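Local atomic coordinates of Tle cognate immunity protein 4 C-terminal domain-containing protein (PDB entry 4R1D), a protein that probably serves as the immunity protein Tli4, binding the secreted lipase Tle4 so that Pseudomonas aeruginosa is protected from its own type VI effector. Residues H61-M67 against S83-A89; D73-S78 against S126-R131; K91-T97 against W110-V116. All blocks are in the same frame, centred on the assembly; numbering follows the deposited sequence.

Contact 1 (H61-M67 against S83-A89); sequences HKSKGNM and SWSSEVA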
loop_
_atom_site.group_PDB
_atom_site.type_symbol
_atom_site.label_atom_id
_atom_site.label_comp_id
_atom_site.label_asym_id
_atom_site.label_seq_id
_atom_site.Cartn_x
_atom_site.Cartn_y
_atom_site.Cartn_z
ATOM N N HIS B 61 -14.664 12.524 -19.815
ATOM C CA HIS B 61 -13.466 13.189 -19.330
ATOM C C HIS B 61 -13.914 14.527 -18.757
ATOM O O HIS B 61 -14.996 15.014 -19.095
ATOM C CB HIS B 61 -12.507 13.387 -20.500
ATOM C CG HIS B 61 -11.172 13.947 -20.122
ATOM N ND1 HIS B 61 -10.041 13.166 -20.008
ATOM C CD2 HIS B 61 -10.779 15.219 -19.874
ATOM C CE1 HIS B 61 -9.011 13.933 -19.691
ATOM N NE2 HIS B 61 -9.433 15.183 -19.605
ATOM N N LYS B 62 -13.116 15.120 -17.874
ATOM C CA LYS B 62 -13.540 16.378 -17.257
ATOM C C LYS B 62 -13.506 17.530 -18.256
ATOM O O LYS B 62 -14.202 18.528 -18.080
ATOM C CB LYS B 62 -12.697 16.722 -16.024
ATOM C CG LYS B 62 -12.802 15.715 -14.877
ATOM C CD LYS B 62 -14.218 15.579 -14.334
ATOM C CE LYS B 62 -14.248 14.621 -13.147
ATOM N NZ LYS B 62 -15.629 14.352 -12.662
ATOM N N SER B 63 -12.696 17.395 -19.300
ATOM C CA SER B 63 -12.556 18.473 -20.275
ATOM C C SER B 63 -12.480 18.028 -21.739
ATOM O O SER B 63 -12.782 18.814 -22.635
ATOM C CB SER B 63 -11.343 19.346 -19.938
ATOM O OG SER B 63 -10.130 18.629 -20.093
ATOM N N LYS B 64 -12.089 16.778 -21.982
ATOM C CA LYS B 64 -11.839 16.311 -23.346
ATOM C C LYS B 64 -12.971 15.499 -23.983
ATOM O O LYS B 64 -12.783 14.907 -25.049
ATOM C CB LYS B 64 -10.543 15.496 -23.409
ATOM C CG LYS B 64 -9.303 16.246 -22.957
ATOM C CD LYS B 64 -8.050 15.497 -23.379
ATOM C CE LYS B 64 -6.792 16.187 -22.874
ATOM N NZ LYS B 64 -6.618 17.553 -23.437
ATOM N N GLY B 65 -14.131 15.456 -23.335
ATOM C CA GLY B 65 -15.279 14.759 -23.888
ATOM C C GLY B 65 -15.357 13.272 -23.592
ATOM O O GLY B 65 -15.326 12.857 -22.433
ATOM N N ASN B 66 -15.467 12.459 -24.640
ATOM C CA ASN B 66 -15.726 11.031 -24.453
ATOM C C ASN B 66 -14.493 10.330 -23.889
ATOM O O ASN B 66 -13.382 10.574 -24.343
ATOM C CB ASN B 66 -16.162 10.392 -25.780
ATOM C CG ASN B 66 -16.973 9.111 -25.588
ATOM O OD1 ASN B 66 -16.579 8.202 -24.844
ATOM N ND2 ASN B 66 -18.113 9.031 -26.272
ATOM N N MET B 67 -14.683 9.457 -22.902
ATOM C CA MET B 67 -13.569 8.693 -22.360
ATOM C C MET B 67 -13.090 7.631 -23.337
ATOM O O MET B 67 -11.930 7.230 -23.299
ATOM C CB MET B 67 -13.931 8.055 -21.008
ATOM C CG MET B 67 -13.954 9.044 -19.855
ATOM S SD MET B 67 -12.323 9.695 -19.502
ATOM C CE MET B 67 -11.533 8.250 -18.768
ATOM N N SER B 83 -8.804 4.123 -24.216
ATOM C CA SER B 83 -9.542 5.146 -23.486
ATOM C C SER B 83 -8.540 6.049 -22.790
ATOM O O SER B 83 -7.371 5.698 -22.686
ATOM C CB SER B 83 -10.486 4.501 -22.460
ATOM O OG SER B 83 -9.760 3.737 -21.501
ATOM N N TRP B 84 -8.978 7.221 -22.337
ATOM C CA TRP B 84 -8.139 8.035 -21.455
ATOM C C TRP B 84 -7.866 7.269 -20.160
ATOM O O TRP B 84 -8.728 6.547 -19.676
ATOM C CB TRP B 84 -8.816 9.376 -21.152
ATOM C CG TRP B 84 -8.698 10.340 -22.295
ATOM C CD1 TRP B 84 -9.714 10.844 -23.055
ATOM C CD2 TRP B 84 -7.489 10.903 -22.814
ATOM N NE1 TRP B 84 -9.209 11.692 -24.018
ATOM C CE2 TRP B 84 -7.846 11.743 -23.891
ATOM C CE3 TRP B 84 -6.137 10.777 -22.478
ATOM C CZ2 TRP B 84 -6.902 12.454 -24.622
ATOM C CZ3 TRP B 84 -5.202 11.488 -23.206
ATOM C CH2 TRP B 84 -5.590 12.315 -24.266
ATOM N N SER B 85 -6.674 7.433 -19.591
ATOM C CA SER B 85 -6.314 6.669 -18.393
ATOM C C SER B 85 -7.000 7.173 -17.121
ATOM O O SER B 85 -7.012 6.482 -16.099
ATOM C CB SER B 85 -4.800 6.632 -18.205
ATOM O OG SER B 85 -4.302 7.924 -17.967
ATOM N N SER B 86 -7.556 8.381 -17.177
ATOM C CA SER B 86 -8.408 8.902 -16.111
ATOM C C SER B 86 -9.231 10.048 -16.657
ATOM O O SER B 86 -9.023 10.487 -17.789
ATOM C CB SER B 86 -7.589 9.414 -14.923
ATOM O OG SER B 86 -7.171 10.749 -15.159
ATOM N N GLU B 87 -10.146 10.554 -15.840
ATOM C CA GLU B 87 -11.006 11.634 -16.294
ATOM C C GLU B 87 -10.310 12.989 -16.352
ATOM O O GLU B 87 -10.930 13.986 -16.733
ATOM C CB GLU B 87 -12.293 11.681 -15.466
ATOM C CG GLU B 87 -13.121 10.421 -15.666
ATOM C CD GLU B 87 -14.438 10.433 -14.923
ATOM O OE1 GLU B 87 -14.689 11.386 -14.150
ATOM O OE2 GLU B 87 -15.222 9.476 -15.118
ATOM N N VAL B 88 -9.035 13.036 -15.974
ATOM C CA VAL B 88 -8.247 14.258 -16.162
ATOM C C VAL B 88 -6.921 14.014 -16.872
ATOM O O VAL B 88 -6.099 14.926 -16.997
ATOM C CB VAL B 88 -7.978 15.008 -14.841
ATOM C CG1 VAL B 88 -9.299 15.375 -14.164
ATOM C CG2 VAL B 88 -7.076 14.181 -13.922
ATOM N N ALA B 89 -6.718 12.794 -17.357
ATOM C CA ALA B 89 -5.478 12.449 -18.049
ATOM C C ALA B 89 -5.278 13.295 -19.304
ATOM O O ALA B 89 -6.240 13.647 -19.976
ATOM C CB ALA B 89 -5.471 10.961 -18.414
HETATM O O HOH W 1 -11.078 12.910 -25.928
#
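Two loops at one end of the large antiparallel sheet pack together here, the one entering strand 68-73 and the one following strand 79-84. At the end nearest the sheet, just before strand 68-73 begins, W84 N donates to M67 O (3.1 Å); farther out, K62 N donates to E87 O (2.7 Å), and K62 NZ forms a salt bridge with E87 OE1 (3.4 Å). Between these bonds lie the side chains of H61 and M67. The edge of the H61 ring meets the face of the W84 five-membered ring, centroids 4.9 Å apart and planes at 58°, while M67 makes an oblique Met-aromatic contact with W84 and K64 CD approaches W84 CZ2 at 3.5 Å. The 83-89 loop is shaped by a type I beta turn, S86 to A89, combined with an ST turn in which V88 N donates to S86 OG (3.1 Å). Packing of K62 and V88 against N413 of the partner chain places these loops at the complex interface. Water 1 bridges K64 O (2.8 Å) and W84 NE1 (2.9 Å).

Contact 2 (D73-S78 against S126-R131); sequences DFGNES and SRALAR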
loop_
_atom_site.group_PDB
_atom_site.type_symbol
_atom_site.label_atom_id
_atom_site.label_comp_id
_atom_site.label_asym_id
_atom_site.label_seq_id
_atom_site.Cartn_x
_atom_site.Cartn_y
_atom_site.Cartn_z
ATOM N N ASP B 73 -7.846 -2.638 -34.270
ATOM C CA ASP B 73 -7.727 -4.000 -34.791
ATOM C C ASP B 73 -6.252 -4.343 -34.980
ATOM O O ASP B 73 -5.575 -3.746 -35.819
ATOM C CB ASP B 73 -8.491 -4.112 -36.120
ATOM C CG ASP B 73 -8.444 -5.515 -36.718
ATOM O OD1 ASP B 73 -8.088 -6.476 -36.004
ATOM O OD2 ASP B 73 -8.779 -5.658 -37.914
ATOM N N PHE B 74 -5.743 -5.287 -34.188
ATOM C CA PHE B 74 -4.322 -5.621 -34.211
ATOM C C PHE B 74 -3.983 -6.731 -35.199
ATOM O O PHE B 74 -2.859 -7.234 -35.208
ATOM C CB PHE B 74 -3.831 -6.051 -32.818
ATOM C CG PHE B 74 -3.952 -4.979 -31.767
ATOM C CD1 PHE B 74 -3.303 -3.772 -31.921
ATOM C CD2 PHE B 74 -4.697 -5.194 -30.615
ATOM C CE1 PHE B 74 -3.398 -2.779 -30.956
ATOM C CE2 PHE B 74 -4.798 -4.204 -29.639
ATOM C CZ PHE B 74 -4.151 -3.000 -29.809
ATOM N N GLY B 75 -4.953 -7.116 -36.020
ATOM C CA GLY B 75 -4.795 -8.279 -36.874
ATOM C C GLY B 75 -4.924 -9.546 -36.044
ATOM O O GLY B 75 -4.934 -9.491 -34.810
ATOM N N ASN B 76 -5.028 -10.686 -36.720
ATOM C CA ASN B 76 -5.103 -11.974 -36.044
ATOM C C ASN B 76 -6.209 -12.049 -34.994
ATOM O O ASN B 76 -6.043 -12.680 -33.949
ATOM C CB ASN B 76 -3.740 -12.322 -35.438
ATOM C CG ASN B 76 -2.718 -12.685 -36.497
ATOM O OD1 ASN B 76 -1.803 -11.911 -36.797
ATOM N ND2 ASN B 76 -2.876 -13.869 -37.082
ATOM N N GLU B 77 -7.340 -11.415 -35.308
ATOM C CA GLU B 77 -8.518 -11.295 -34.431
ATOM C C GLU B 77 -8.283 -10.642 -33.067
ATOM O O GLU B 77 -9.168 -10.643 -32.220
ATOM C CB GLU B 77 -9.295 -12.614 -34.270
ATOM C CG GLU B 77 -8.475 -13.884 -34.303
ATOM C CD GLU B 77 -8.268 -14.387 -35.714
ATOM O OE1 GLU B 77 -7.314 -15.157 -35.942
ATOM O OE2 GLU B 77 -9.069 -14.008 -36.598
ATOM N N SER B 78 -7.105 -10.072 -32.867
ATOM C CA SER B 78 -6.821 -9.381 -31.618
ATOM C C SER B 78 -7.304 -7.938 -31.701
ATOM O O SER B 78 -7.187 -7.304 -32.752
ATOM C CB SER B 78 -5.324 -9.441 -31.315
ATOM O OG SER B 78 -5.022 -8.704 -30.144
ATOM N N SER B 126 1.393 -4.793 -29.808
ATOM C CA SER B 126 0.201 -5.636 -29.769
ATOM C C SER B 126 0.020 -6.426 -31.064
ATOM O O SER B 126 -0.373 -7.588 -31.028
ATOM C CB SER B 126 -1.046 -4.807 -29.468
ATOM O OG SER B 126 -1.070 -4.419 -28.099
ATOM N N ARG B 127 0.298 -5.794 -32.202
ATOM C CA ARG B 127 0.305 -6.512 -33.479
ATOM C C ARG B 127 1.243 -7.709 -33.402
ATOM O O ARG B 127 0.892 -8.825 -33.799
ATOM C CB ARG B 127 0.779 -5.612 -34.626
ATOM C CG ARG B 127 0.177 -4.221 -34.677
ATOM C CD ARG B 127 -0.986 -4.127 -35.637
ATOM N NE ARG B 127 -0.724 -4.778 -36.919
ATOM C CZ ARG B 127 -1.676 -5.047 -37.808
ATOM N NH1 ARG B 127 -2.928 -4.700 -37.550
ATOM N NH2 ARG B 127 -1.385 -5.655 -38.950
ATOM N N ALA B 128 2.449 -7.465 -32.906
ATOM C CA ALA B 128 3.470 -8.500 -32.823
ATOM C C ALA B 128 3.062 -9.590 -31.835
ATOM O O ALA B 128 3.266 -10.773 -32.091
ATOM C CB ALA B 128 4.819 -7.895 -32.438
ATOM N N LEU B 129 2.483 -9.185 -30.707
ATOM C CA LEU B 129 1.980 -10.147 -29.731
ATOM C C LEU B 129 0.975 -11.099 -30.373
ATOM O O LEU B 129 1.023 -12.309 -30.151
ATOM C CB LEU B 129 1.325 -9.430 -28.538
ATOM C CG LEU B 129 0.771 -10.350 -27.441
ATOM C CD1 LEU B 129 1.834 -11.338 -26.955
ATOM C CD2 LEU B 129 0.213 -9.543 -26.264
ATOM N N ALA B 130 0.069 -10.548 -31.173
ATOM C CA ALA B 130 -0.983 -11.363 -31.787
ATOM C C ALA B 130 -0.413 -12.331 -32.826
ATOM O O ALA B 130 -0.944 -13.425 -33.028
ATOM C CB ALA B 130 -2.053 -10.482 -32.404
ATOM N N ARG B 131 0.666 -11.924 -33.487
ATOM C CA ARG B 131 1.380 -12.828 -34.389
ATOM C C ARG B 131 2.106 -13.935 -33.638
ATOM O O ARG B 131 2.184 -15.061 -34.124
ATOM C CB ARG B 131 2.402 -12.071 -35.245
ATOM C CG ARG B 131 1.798 -11.135 -36.275
ATOM C CD ARG B 131 2.844 -10.667 -37.288
ATOM N NE ARG B 131 3.898 -9.855 -36.685
ATOM C CZ ARG B 131 3.841 -8.534 -36.549
ATOM N NH1 ARG B 131 2.773 -7.868 -36.970
ATOM N NH2 ARG B 131 4.851 -7.878 -35.992
HETATM O O HOH W 2 -1.174 -9.308 -35.706
HETATM O O HOH W 3 -2.164 -8.480 -29.296
#
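S126 opens the helical side of the contact with its CB lying almost squarely over the F74 ring, a CH-pi interaction 3.4 Å from CB to the ring centroid and 10° off the ring normal. Its carbonyl also reaches the loop: water 3 donates to S126 O (2.6 Å) and to S78 OG (3.0 Å), the latter hydroxyl being bonded to Y98 as well. R127 follows, and its side chain extends beside the loop backbone, with NH1 giving a weak hydrogen bond to D73 O (3.3 Å) and the F74 carbonyl lying over one face of the guanidinium. Water 2 sits between F74 O (2.7 Å) and R127 O (2.9 Å), linking the two backbones through a solvent molecule. L129 instead touches W110 on strand 107-115 of the same sheet. One helical turn beyond S126, the small side chain of A130 lets the loop come close: A130 CB lies 3.6 Å from S78 CB and 3.9 Å from both G75 O and N76 CB. R131 adds a marginal contact, CG to N76 OD1 at 3.7 Å, while its guanidinium forms a salt bridge with E124. The loop facing these residues holds its own shape. G75 N donates to D73 OD1 (3.2 Å) in an Asx turn, G75 has a positive phi that favours glycine, and S78 N donates to G75 O (3.0 Å). This is the type I' turn of a tight beta hairpin joining strands 68-73 and 79-84, packed against helix 119-132 in an alpha+beta arrangement.

Contact 3 (K91-T97 against W110-V116); sequences KTYLLDT and WKGKVSV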
loop_
_atom_site.group_PDB
_atom_site.type_symbol
_atom_site.label_atom_id
_atom_site.label_comp_id
_atom_site.label_asym_id
_atom_site.label_seq_id
_atom_site.Cartn_x
_atom_site.Cartn_y
_atom_site.Cartn_z
ATOM N N LYS B 91 -1.765 12.851 -20.907
ATOM C CA LYS B 91 -0.547 12.308 -21.509
ATOM C C LYS B 91 -0.548 10.796 -21.702
ATOM O O LYS B 91 0.322 10.252 -22.397
ATOM C CB LYS B 91 0.667 12.727 -20.696
ATOM C CG LYS B 91 0.688 14.226 -20.443
ATOM C CD LYS B 91 2.016 14.680 -19.877
ATOM C CE LYS B 91 2.071 16.206 -19.756
ATOM N NZ LYS B 91 1.430 16.714 -18.505
ATOM N N THR B 92 -1.508 10.122 -21.074
ATOM C CA THR B 92 -1.558 8.666 -21.119
ATOM C C THR B 92 -2.957 8.139 -21.375
ATOM O O THR B 92 -3.955 8.693 -20.896
ATOM C CB THR B 92 -1.015 8.007 -19.822
ATOM O OG1 THR B 92 -1.827 8.389 -18.703
ATOM C CG2 THR B 92 0.439 8.415 -19.575
ATOM N N TYR B 93 -3.000 7.058 -22.149
ATOM C CA TYR B 93 -4.206 6.297 -22.407
ATOM C C TYR B 93 -4.163 5.022 -21.583
ATOM O O TYR B 93 -3.114 4.623 -21.078
ATOM C CB TYR B 93 -4.232 5.839 -23.868
ATOM C CG TYR B 93 -4.190 6.929 -24.918
ATOM C CD1 TYR B 93 -5.051 8.013 -24.868
ATOM C CD2 TYR B 93 -3.300 6.850 -25.976
ATOM C CE1 TYR B 93 -5.009 9.003 -25.852
ATOM C CE2 TYR B 93 -3.252 7.823 -26.951
ATOM C CZ TYR B 93 -4.107 8.895 -26.885
ATOM O OH TYR B 93 -4.047 9.858 -27.871
ATOM N N LEU B 94 -5.320 4.380 -21.475
ATOM C CA LEU B 94 -5.397 2.990 -21.085
ATOM C C LEU B 94 -5.631 2.221 -22.371
ATOM O O LEU B 94 -6.557 2.543 -23.131
ATOM C CB LEU B 94 -6.589 2.792 -20.160
ATOM C CG LEU B 94 -6.744 1.433 -19.482
ATOM C CD1 LEU B 94 -5.495 1.101 -18.654
ATOM C CD2 LEU B 94 -7.996 1.455 -18.613
ATOM N N LEU B 95 -4.785 1.232 -22.630
ATOM C CA LEU B 95 -4.975 0.336 -23.763
ATOM C C LEU B 95 -5.287 -1.053 -23.232
ATOM O O LEU B 95 -4.435 -1.705 -22.628
ATOM C CB LEU B 95 -3.732 0.306 -24.644
ATOM C CG LEU B 95 -3.776 -0.683 -25.814
ATOM C CD1 LEU B 95 -4.977 -0.396 -26.702
ATOM C CD2 LEU B 95 -2.478 -0.637 -26.606
ATOM N N ASP B 96 -6.531 -1.475 -23.428
ATOM C CA ASP B 96 -7.008 -2.772 -22.952
ATOM C C ASP B 96 -7.005 -3.765 -24.121
ATOM O O ASP B 96 -7.931 -3.761 -24.937
ATOM C CB ASP B 96 -8.420 -2.588 -22.409
ATOM C CG ASP B 96 -8.924 -3.789 -21.620
ATOM O OD1 ASP B 96 -8.128 -4.708 -21.400
ATOM O OD2 ASP B 96 -10.114 -3.778 -21.219
ATOM N N THR B 97 -5.969 -4.596 -24.220
ATOM C CA THR B 97 -5.845 -5.512 -25.364
ATOM C C THR B 97 -6.362 -6.914 -25.070
ATOM O O THR B 97 -6.107 -7.480 -24.000
ATOM C CB THR B 97 -4.402 -5.656 -25.886
ATOM O OG1 THR B 97 -3.605 -6.351 -24.925
ATOM C CG2 THR B 97 -3.770 -4.291 -26.230
ATOM N N TRP B 110 -4.660 -8.128 -21.712
ATOM C CA TRP B 110 -3.390 -7.505 -21.391
ATOM C C TRP B 110 -3.598 -5.997 -21.418
ATOM O O TRP B 110 -3.614 -5.375 -22.486
ATOM C CB TRP B 110 -2.312 -7.934 -22.387
ATOM C CG TRP B 110 -0.977 -7.282 -22.121
ATOM C CD1 TRP B 110 -0.318 -7.203 -20.921
ATOM C CD2 TRP B 110 -0.145 -6.620 -23.081
ATOM N NE1 TRP B 110 0.886 -6.532 -21.081
ATOM C CE2 TRP B 110 1.011 -6.163 -22.395
ATOM C CE3 TRP B 110 -0.259 -6.375 -24.455
ATOM C CZ2 TRP B 110 2.035 -5.477 -23.037
ATOM C CZ3 TRP B 110 0.777 -5.684 -25.095
ATOM C CH2 TRP B 110 1.902 -5.252 -24.383
ATOM N N LYS B 111 -3.793 -5.414 -20.244
ATOM C CA LYS B 111 -4.217 -4.021 -20.164
ATOM C C LYS B 111 -3.192 -3.179 -19.432
ATOM O O LYS B 111 -2.682 -3.573 -18.386
ATOM C CB LYS B 111 -5.570 -3.917 -19.449
ATOM C CG LYS B 111 -6.067 -2.480 -19.244
ATOM C CD LYS B 111 -7.377 -2.453 -18.473
ATOM C CE LYS B 111 -7.212 -3.008 -17.071
ATOM N NZ LYS B 111 -8.460 -2.872 -16.266
ATOM N N GLY B 112 -2.890 -2.010 -19.983
ATOM C CA GLY B 112 -1.964 -1.124 -19.313
ATOM C C GLY B 112 -1.946 0.253 -19.926
ATOM O O GLY B 112 -2.583 0.498 -20.944
ATOM N N LYS B 113 -1.211 1.163 -19.300
ATOM C CA LYS B 113 -1.163 2.534 -19.801
ATOM C C LYS B 113 -0.168 2.691 -20.940
ATOM O O LYS B 113 0.877 2.036 -20.973
ATOM C CB LYS B 113 -0.841 3.499 -18.655
ATOM C CG LYS B 113 -1.954 3.584 -17.640
ATOM C CD LYS B 113 -1.687 4.629 -16.580
ATOM C CE LYS B 113 -0.975 4.018 -15.391
ATOM N NZ LYS B 113 -0.962 4.959 -14.243
ATOM N N VAL B 114 -0.507 3.580 -21.874
ATOM C CA VAL B 114 0.326 3.857 -23.028
ATOM C C VAL B 114 0.416 5.378 -23.200
ATOM O O VAL B 114 -0.563 6.088 -23.004
ATOM C CB VAL B 114 -0.291 3.211 -24.289
ATOM C CG1 VAL B 114 0.294 3.806 -25.555
ATOM C CG2 VAL B 114 -0.123 1.688 -24.241
ATOM N N SER B 115 1.591 5.881 -23.551
ATOM C CA SER B 115 1.726 7.321 -23.755
ATOM C C SER B 115 1.055 7.757 -25.050
ATOM O O SER B 115 1.136 7.073 -26.065
ATOM C CB SER B 115 3.192 7.761 -23.737
ATOM O OG SER B 115 3.651 7.961 -22.408
ATOM N N VAL B 116 0.392 8.904 -25.001
ATOM C CA VAL B 116 -0.218 9.475 -26.196
ATOM C C VAL B 116 0.791 9.506 -27.342
ATOM O O VAL B 116 0.493 9.076 -28.460
ATOM C CB VAL B 116 -0.725 10.894 -25.923
ATOM C CG1 VAL B 116 -1.205 11.543 -27.221
ATOM C CG2 VAL B 116 -1.843 10.859 -24.905
HETATM O O HOH W 4 -1.851 9.351 -29.904
HETATM O O HOH W 5 -2.169 -3.190 -23.411
#
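Strands 92-97 and 110-115 run antiparallel, their axes 4.4 Å apart at closest approach and their directions 143° apart. Reciprocal backbone bonds join the hydrogen-bonded pairs: Y93 N to V114 O (2.8 Å) and V114 N to Y93 O (2.9 Å), L95 N to G112 O (2.9 Å) and G112 N to L95 O (3.1 Å), T97 N to W110 O (3.0 Å) and W110 N to T97 O (2.8 Å). V116 N donating to K91 O (2.9 Å) carries the pairing one step past the strands, while T97 OG1 gives W110 O a further bond of 2.6 Å. This is a beta hairpin within the large antiparallel sheet, and its two faces differ. Y93, L95, T97, W110 and V114 share the face toward helix 119-132, where Y93 meets E119, T97 meets S126 and V114 meets A122. On it L95 CB packs on V114 CG2 (3.9 Å), and V116 CG2 sits over the Y93 ring in a CH-pi contact, 3.9 Å from the centroid. The reverse face bears T92, L94, D96, K111, K113 and S115. There L94 CD1 lies on K111 CG (3.7 Å), and the D96 carboxylate turns to R109 and Y98. Near the K91 end, the partner chain binds directly: S115 OG hydrogen-bonds D402 of that chain, T92 OG1, also bonded to S85 OG, its D406, and K91 NZ forms a salt bridge with its E405.

All three contacts belong to one antiparallel sheet with a helix packed on it. Contacts 1 and 3, centres about 13 Å apart, meet across neighbouring strands 79-84 and 92-100: S85 OG lies 2.6 Å from T92 OG1 and S83 O 2.7 Å from L94 N, both probable hydrogen bonds. Contact 2 adjoins contact 3 on its helix-facing side, centres about 16 Å apart, with F74 CE2 3.6 Å from T97 CG2 and L129 CD2 3.7 Å from W110 CE3. Contacts 1 and 2, centres about 26 Å apart, do not touch. Contacts 1 and 3 both reach D406 of the partner chain, whereas no other chain touches the segments of contact 2.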